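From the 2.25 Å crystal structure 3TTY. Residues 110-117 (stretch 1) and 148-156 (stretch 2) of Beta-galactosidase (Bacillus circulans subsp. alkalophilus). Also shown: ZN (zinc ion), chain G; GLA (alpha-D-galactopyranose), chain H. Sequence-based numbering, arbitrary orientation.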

# COMPACT_ATOMS: atom_id res chain seq x y z
N GLY A 110 21.36 9.97 -0.97
CA GLY A 110 21.57 8.60 -0.50
C GLY A 110 22.98 8.09 -0.72
O GLY A 110 23.96 8.85 -0.60
N ARG A 111 23.10 6.81 -1.05
CA ARG A 111 24.39 6.16 -1.24
C ARG A 111 24.17 4.84 -1.98
O ARG A 111 23.02 4.49 -2.28
CB ARG A 111 25.02 5.89 0.12
CG ARG A 111 24.13 5.05 1.02
CD ARG A 111 24.90 4.45 2.19
NE ARG A 111 24.07 3.54 2.97
CZ ARG A 111 24.44 2.96 4.11
NH1 ARG A 111 25.65 3.19 4.61
NH2 ARG A 111 23.60 2.15 4.74
N HIS A 112 25.26 4.11 -2.27
CA HIS A 112 25.19 2.77 -2.87
C HIS A 112 24.39 2.73 -4.17
O HIS A 112 23.82 1.70 -4.51
CB HIS A 112 24.52 1.76 -1.92
CG HIS A 112 25.16 1.67 -0.57
ND1 HIS A 112 24.52 1.10 0.51
CD2 HIS A 112 26.37 2.08 -0.12
CE1 HIS A 112 25.31 1.15 1.56
NE2 HIS A 112 26.44 1.75 1.21
N ASN A 113 24.34 3.84 -4.88
CA ASN A 113 23.42 3.97 -5.99
C ASN A 113 24.06 4.57 -7.26
O ASN A 113 23.39 5.26 -8.03
CB ASN A 113 22.18 4.79 -5.55
CG ASN A 113 22.57 6.15 -4.96
OD1 ASN A 113 23.73 6.58 -5.08
ND2 ASN A 113 21.60 6.85 -4.35
N SER A 114 25.35 4.32 -7.47
CA SER A 114 25.98 4.74 -8.73
C SER A 114 25.63 3.75 -9.85
O SER A 114 25.59 2.54 -9.63
CB SER A 114 27.50 4.85 -8.58
OG SER A 114 27.86 5.89 -7.67
N CYS A 115 25.37 4.24 -11.05
CA CYS A 115 25.07 3.32 -12.13
C CYS A 115 26.32 2.48 -12.40
O CYS A 115 27.39 3.02 -12.66
CB CYS A 115 24.64 4.05 -13.40
SG CYS A 115 24.78 3.03 -14.89
N PRO A 116 26.18 1.15 -12.31
CA PRO A 116 27.34 0.26 -12.44
C PRO A 116 27.84 0.20 -13.89
O PRO A 116 28.91 -0.32 -14.15
CB PRO A 116 26.78 -1.10 -12.02
CG PRO A 116 25.35 -1.03 -12.40
CD PRO A 116 24.92 0.40 -12.18
N ASN A 117 27.06 0.75 -14.81
CA ASN A 117 27.49 0.80 -16.20
C ASN A 117 27.87 2.21 -16.62
O ASN A 117 27.86 2.53 -17.80
CB ASN A 117 26.42 0.22 -17.12
CG ASN A 117 26.44 -1.29 -17.13
OD1 ASN A 117 27.47 -1.90 -17.43
ND2 ASN A 117 25.32 -1.91 -16.75
N SER A 148 34.44 -0.23 -1.95
CA SER A 148 33.10 0.36 -1.96
C SER A 148 32.42 0.10 -0.60
O SER A 148 33.07 0.10 0.44
CB SER A 148 32.29 -0.22 -3.12
OG SER A 148 31.11 0.52 -3.37
N ASN A 149 31.11 -0.12 -0.64
CA ASN A 149 30.33 -0.49 0.53
C ASN A 149 28.97 -1.00 0.09
O ASN A 149 28.28 -0.35 -0.70
CB ASN A 149 30.14 0.70 1.48
CG ASN A 149 29.59 0.28 2.83
OD1 ASN A 149 30.25 -0.43 3.58
ND2 ASN A 149 28.37 0.69 3.13
N GLU A 150 28.58 -2.17 0.60
CA GLU A 150 27.31 -2.82 0.25
C GLU A 150 26.80 -2.52 -1.18
O GLU A 150 25.81 -1.81 -1.36
CB GLU A 150 26.22 -2.48 1.29
CG GLU A 150 26.51 -2.97 2.70
CD GLU A 150 25.26 -3.02 3.58
OE1 GLU A 150 24.29 -2.25 3.32
OE2 GLU A 150 25.24 -3.83 4.53
N TYR A 151 27.49 -3.05 -2.18
CA TYR A 151 26.97 -3.05 -3.55
C TYR A 151 25.52 -3.56 -3.61
O TYR A 151 25.17 -4.54 -2.94
CB TYR A 151 27.84 -3.94 -4.43
CG TYR A 151 29.18 -3.37 -4.83
CD1 TYR A 151 29.27 -2.35 -5.75
CD2 TYR A 151 30.37 -3.92 -4.34
CE1 TYR A 151 30.48 -1.85 -6.15
CE2 TYR A 151 31.61 -3.43 -4.75
CZ TYR A 151 31.65 -2.40 -5.66
OH TYR A 151 32.85 -1.89 -6.09
N GLY A 152 24.67 -2.92 -4.40
CA GLY A 152 23.29 -3.37 -4.47
C GLY A 152 22.35 -2.43 -5.18
O GLY A 152 22.73 -1.33 -5.57
N GLY A 153 21.10 -2.87 -5.35
CA GLY A 153 20.11 -2.11 -6.09
C GLY A 153 20.28 -2.27 -7.60
O GLY A 153 21.38 -2.51 -8.09
N TYR A 154 19.19 -2.13 -8.34
CA TYR A 154 19.24 -2.25 -9.79
C TYR A 154 19.10 -0.88 -10.43
O TYR A 154 18.55 0.04 -9.83
CB TYR A 154 18.13 -3.15 -10.30
CG TYR A 154 18.27 -4.57 -9.88
CD1 TYR A 154 19.52 -5.13 -9.68
CD2 TYR A 154 17.15 -5.36 -9.66
CE1 TYR A 154 19.65 -6.44 -9.29
CE2 TYR A 154 17.28 -6.67 -9.26
CZ TYR A 154 18.53 -7.21 -9.07
OH TYR A 154 18.66 -8.53 -8.68
N CYS A 155 19.63 -0.77 -11.65
CA CYS A 155 19.51 0.44 -12.44
C CYS A 155 18.84 0.09 -13.77
O CYS A 155 19.04 -1.01 -14.30
CB CYS A 155 20.88 1.05 -12.69
SG CYS A 155 20.83 2.58 -13.68
N TYR A 156 18.07 1.02 -14.31
CA TYR A 156 17.32 0.81 -15.55
C TYR A 156 17.56 1.94 -16.53
O TYR A 156 16.71 2.20 -17.38
CB TYR A 156 15.83 0.69 -15.24
CG TYR A 156 15.52 -0.42 -14.25
CD1 TYR A 156 15.28 -1.72 -14.68
CD2 TYR A 156 15.48 -0.16 -12.87
CE1 TYR A 156 15.00 -2.73 -13.79
CE2 TYR A 156 15.19 -1.17 -11.96
CZ TYR A 156 14.96 -2.45 -12.43
OH TYR A 156 14.68 -3.45 -11.55
ZN ZN G . 22.52 2.19 -15.30
C1 GLA H . 25.06 -1.29 6.62
C2 GLA H . 26.13 -0.29 6.10
C3 GLA H . 26.72 0.58 7.22
C4 GLA H . 25.56 1.15 8.03
C5 GLA H . 24.67 -0.00 8.51
C6 GLA H . 23.55 0.58 9.38
O1 GLA H . 25.56 -2.38 7.41
O2 GLA H . 27.19 -0.99 5.46
O3 GLA H . 27.49 1.68 6.70
O4 GLA H . 24.83 1.98 7.15
O5 GLA H . 24.06 -0.63 7.37
O6 GLA H . 22.94 -0.46 10.16
O HOH W 1 25.72 -0.08 -5.17

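Neither stretch forms a regular helix or strand, so the pairing cannot rest on a repeating backbone ladder. The closest CA pairs place His-112 opposite Tyr-151 at 6.1 Å (CA to CA) and Cys-115 opposite Cys-155 at 6.3 Å (CA to CA), so both chains advance in the same sense along the contact. The buried surface is modest, 297 Å² with both sides summed, and the contact relies on a few specific links: a shared sugar, one direct hydrogen bond, a bridging water and a metal ion.

Gly-110 lies out of reach of stretch 2; its phi of 63° by itself favours glycine. Arg-111 points its CA-to-CB bond toward stretch 2, and its chi angles (p, t, t) extend the side chain to the galactose. NH1 donates to GLA O3 at 3.2 Å and to GLA O4 at 2.9 Å, while NH2 donates to the same GLA O4 at 2.7 Å; this oxygen sits at the guanidinium edge, near its plane, where the N-H groups point. Asn-149 ND2 lies 4.0 Å from Arg-111 NH1, too far for a direct bond, but it donates to GLA O2 at 3.1 Å. The sugar therefore links the two stretches through separate hydroxyls.

His-112 dominates the interface, with 97 Å² covered by stretch 2. Its NE2 accepts a hydrogen bond from Asn-149 ND2 at 2.9 Å, with an N-H...acceptor angle of 157°. Since NE2 is the acceptor, it carries no proton in this bond, and the amide nitrogen of Asn-149 serves both the ring and the sugar. By contrast, His-112 NE2 and Asn-149 O are 3.4 Å apart but poorly angled for a bond; that carbonyl oxygen lies over a ring face, as does Glu-150 O, which is 3.6 Å from His-112 CG. Glu-150 CB makes a CH-pi contact, 4.2 Å from the centroid of the His-112 ring and 28° off its normal.

The His-112 backbone is joined to stretch 2 through water 1. The water donates to His-112 O at 2.7 Å and accepts from Gly-152 N at 3.1 Å, matching a carbonyl to an amide that do not meet directly. His-112 O and Gly-152 O, 3.4 Å apart, are both acceptors and cannot bond to each other.

Asn-113 and Ser-114 make no contact with stretch 2: the end of the Asn-113 side chain leads away, as does the CA-to-CB bond of Ser-114. Contact resumes at Cys-115, whose SG binds zinc at 2.5 Å; Cys-155 SG binds the same ion at 2.4 Å, with two further ligand atoms elsewhere in the structure. Cys-115 CB and Cys-155 SG are 4.1 Å apart. Pro-116 adds an apolar contact beside the metal site, its CD 4.1 Å from Cys-155 CB. Finally, Asn-117 N donates a weak hydrogen bond to Cys-115 SG (3.2 Å, 142°), so this zinc-bound sulfur also accepts a backbone N-H from its own stretch.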